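Ribonuclease P protein component 3 (Thermococcus kodakarensis KOD1, PDB 3WYZ) is probably a protein subunit of ribonuclease P, the RNA-based enzyme that cleaves the 5' ends of precursor tRNAs to generate mature tRNA. Local coordinates at residues K161-Q164 against L165-Y169. Numbering follows the deposited sequence. Where two conformers were deposited one is given.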
ATOM      1  N   LYS A 161      -3.860 -12.884   9.628  1.00 45.64           N
ATOM      2  CA  LYS A 161      -3.970 -12.250  10.951  1.00 46.26           C
ATOM      3  C   LYS A 161      -4.296 -10.760  10.824  1.00 43.66           C
ATOM      4  O   LYS A 161      -5.141 -10.237  11.551  1.00 44.28           O
ATOM      5  CB  LYS A 161      -2.682 -12.417  11.773  1.00 48.62           C
ATOM      6  CG  LYS A 161      -2.340 -13.855  12.154  1.00 52.96           C
ATOM      7  CD  LYS A 161      -1.657 -13.936  13.517  1.00 55.02           C
ATOM      8  CE  LYS A 161      -0.853 -15.223  13.690  1.00 58.15           C
ATOM      9  NZ  LYS A 161      -0.606 -15.552  15.127  1.00 56.73           N
ATOM     10  N   THR A 162      -3.616 -10.086   9.903  1.00 40.23           N
ATOM     11  CA  THR A 162      -3.838  -8.671   9.663  1.00 39.13           C
ATOM     12  C   THR A 162      -5.235  -8.412   9.095  1.00 38.55           C
ATOM     13  O   THR A 162      -5.897  -7.449   9.481  1.00 38.01           O
ATOM     14  CB  THR A 162      -2.779  -8.097   8.709  1.00 38.86           C
ATOM     15  OG1 THR A 162      -1.471  -8.305   9.261  1.00 40.25           O
ATOM     16  CG2 THR A 162      -2.992  -6.625   8.492  1.00 39.61           C
ATOM     17  N   TRP A 163      -5.683  -9.262   8.178  1.00 37.68           N
ATOM     18  CA  TRP A 163      -7.025  -9.117   7.615  1.00 37.74           C
ATOM     19  C   TRP A 163      -8.098  -9.221   8.703  1.00 37.51           C
ATOM     20  O   TRP A 163      -9.008  -8.410   8.749  1.00 36.66           O
ATOM     21  CB  TRP A 163      -7.284 -10.155   6.519  1.00 38.63           C
ATOM     22  CG  TRP A 163      -8.747 -10.360   6.228  1.00 39.36           C
ATOM     23  CD1 TRP A 163      -9.451 -11.511   6.369  1.00 39.10           C
ATOM     24  CD2 TRP A 163      -9.684  -9.367   5.782  1.00 41.28           C
ATOM     25  NE1 TRP A 163     -10.769 -11.310   6.026  1.00 40.12           N
ATOM     26  CE2 TRP A 163     -10.940 -10.001   5.668  1.00 41.17           C
ATOM     27  CE3 TRP A 163      -9.582  -8.005   5.479  1.00 40.71           C
ATOM     28  CZ2 TRP A 163     -12.091  -9.326   5.246  1.00 42.20           C
ATOM     29  CZ3 TRP A 163     -10.731  -7.328   5.060  1.00 42.74           C
ATOM     30  CH2 TRP A 163     -11.972  -7.995   4.953  1.00 42.03           C
ATOM     31  N   GLN A 164      -7.982 -10.215   9.578  1.00 38.09           N
ATOM     32  CA  GLN A 164      -8.967 -10.445  10.637  0.60 39.40           C
ATOM     33  C   GLN A 164      -9.083  -9.237  11.566  1.00 39.70           C
ATOM     34  O   GLN A 164     -10.161  -8.907  12.035  1.00 38.27           O
ATOM     35  CB  GLN A 164      -8.598 -11.691  11.453  0.60 39.78           C
ATOM     36  CG  GLN A 164      -8.747 -13.009  10.698  0.60 40.58           C
ATOM     37  CD  GLN A 164      -8.064 -14.175  11.401  0.60 40.29           C
ATOM     38  OE1 GLN A 164      -8.161 -14.323  12.615  0.60 41.16           O
ATOM     39  NE2 GLN A 164      -7.376 -15.011  10.636  0.60 40.03           N
ATOM     40  N   LEU A 165      -7.944  -8.596  11.835  1.00 41.75           N
ATOM     41  CA  LEU A 165      -7.891  -7.376  12.646  1.00 41.63           C
ATOM     42  C   LEU A 165      -8.469  -6.186  11.884  1.00 41.75           C
ATOM     43  O   LEU A 165      -9.323  -5.477  12.400  1.00 42.61           O
ATOM     44  CB  LEU A 165      -6.448  -7.063  13.067  1.00 41.47           C
ATOM     45  CG  LEU A 165      -5.896  -7.926  14.202  1.00 42.01           C
ATOM     46  CD1 LEU A 165      -4.378  -7.812  14.292  1.00 42.50           C
ATOM     47  CD2 LEU A 165      -6.544  -7.543  15.522  1.00 41.31           C
ATOM     48  N   VAL A 166      -7.982  -5.978  10.661  1.00 40.24           N
ATOM     49  CA  VAL A 166      -8.498  -4.953   9.755  1.00 40.43           C
ATOM     50  C   VAL A 166     -10.023  -5.026   9.641  1.00 41.31           C
ATOM     51  O   VAL A 166     -10.712  -4.004   9.716  1.00 40.59           O
ATOM     52  CB  VAL A 166      -7.866  -5.098   8.345  1.00 40.54           C
ATOM     53  CG1 VAL A 166      -8.697  -4.406   7.277  1.00 40.54           C
ATOM     54  CG2 VAL A 166      -6.436  -4.564   8.329  1.00 39.28           C
ATOM     55  N   LYS A 167     -10.538  -6.234   9.456  1.00 41.19           N
ATOM     56  CA  LYS A 167     -11.966  -6.443   9.292  1.00 44.49           C
ATOM     57  C   LYS A 167     -12.750  -6.103  10.563  1.00 44.53           C
ATOM     58  O   LYS A 167     -13.806  -5.460  10.491  1.00 41.82           O
ATOM     59  CB  LYS A 167     -12.239  -7.882   8.864  1.00 46.51           C
ATOM     60  CG  LYS A 167     -13.657  -8.129   8.375  1.00 49.62           C
ATOM     61  CD  LYS A 167     -14.398  -9.090   9.284  1.00 54.53           C
ATOM     62  CE  LYS A 167     -15.637  -9.662   8.610  1.00 57.62           C
ATOM     63  NZ  LYS A 167     -16.034 -10.966   9.216  1.00 60.47           N
ATOM     64  N   LYS A 168     -12.223  -6.523  11.715  1.00 43.56           N
ATOM     65  CA  LYS A 168     -12.884  -6.294  12.998  1.00 44.86           C
ATOM     66  C   LYS A 168     -12.919  -4.811  13.366  1.00 44.94           C
ATOM     67  O   LYS A 168     -13.938  -4.305  13.819  1.00 43.59           O
ATOM     68  CB  LYS A 168     -12.183  -7.076  14.112  1.00 49.16           C
ATOM     69  CG  LYS A 168     -13.010  -7.199  15.387  1.00 51.09           C
ATOM     70  CD  LYS A 168     -12.221  -7.833  16.514  1.00 54.38           C
ATOM     71  CE  LYS A 168     -12.030  -9.331  16.316  1.00 57.19           C
ATOM     72  NZ  LYS A 168     -10.798  -9.817  17.004  1.00 59.49           N
ATOM     73  N   TYR A 169     -11.801  -4.121  13.163  1.00 45.05           N
ATOM     74  CA  TYR A 169     -11.696  -2.704  13.502  1.00 45.56           C
ATOM     75  C   TYR A 169     -12.159  -1.773  12.375  1.00 45.28           C
ATOM     76  O   TYR A 169     -12.069  -0.556  12.498  1.00 43.65           O
ATOM     77  CB  TYR A 169     -10.259  -2.378  13.918  1.00 45.75           C
ATOM     78  CG  TYR A 169      -9.935  -2.859  15.310  1.00 47.28           C
ATOM     79  CD1 TYR A 169      -9.446  -4.141  15.531  1.00 47.90           C
ATOM     80  CD2 TYR A 169     -10.138  -2.034  16.415  1.00 48.47           C
ATOM     81  CE1 TYR A 169      -9.159  -4.587  16.809  1.00 47.30           C
ATOM     82  CE2 TYR A 169      -9.857  -2.475  17.697  1.00 47.59           C
ATOM     83  CZ  TYR A 169      -9.366  -3.747  17.886  1.00 46.56           C
ATOM     84  OH  TYR A 169      -9.080  -4.181  19.153  1.00 48.48           O
TER
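Trp163 and Lys167 pair one turn apart near the C-terminal end of helix 149-168, an outer helix of this TIM barrel-like fold that links the parallel strands 136-140 and 173-176 in a beta-alpha-beta crossover. Four successive i to i+4 backbone bonds join residues 161-164 to 165-168. The middle two are the shorter: Val166 N donates to Thr162 O at 2.8 Å (N-H...O 169°), and Lys167 N donates to Trp163 O at the same length but a less straight angle. The flanking pair is longer, with Leu165 N 3.3 Å from Lys161 O and Lys168 N 3.2 Å from Gln164 O. A further backbone bond, from Tyr169 N to Leu165 O, continues the ladder, while Tyr169 OH is hydrogen-bonded to His124 ND1.

The side chains follow the same spacing. With CG anti to the backbone N (chi1 161°), the Trp163 indole swings along the helix, and Lys167 CB sits over one face, 3.9 Å from the centroid of the six-membered ring in a CH-pi contact; Lys167 CG lies 3.7 Å from Trp163 CZ2. Val166 CG1 meets the indole obliquely at CE3, while Met200 and Glu204 also touch the Trp163 side chain. An alanine in place of Trp163 would probably leave the Lys167 methylenes without their aromatic platform and open a gap beside Val166 and Met200.

On the barrel-facing side, Val166 packs on Ile137 of strand 136-140, as does Thr162. The buried Thr162 hydroxyl is satisfied within the helix, OG1 hydrogen-bonding to Phe158 O. Its methyl is turned to the next turn, where Thr162 CG2 meets Val166 CG2 at 4.0 Å.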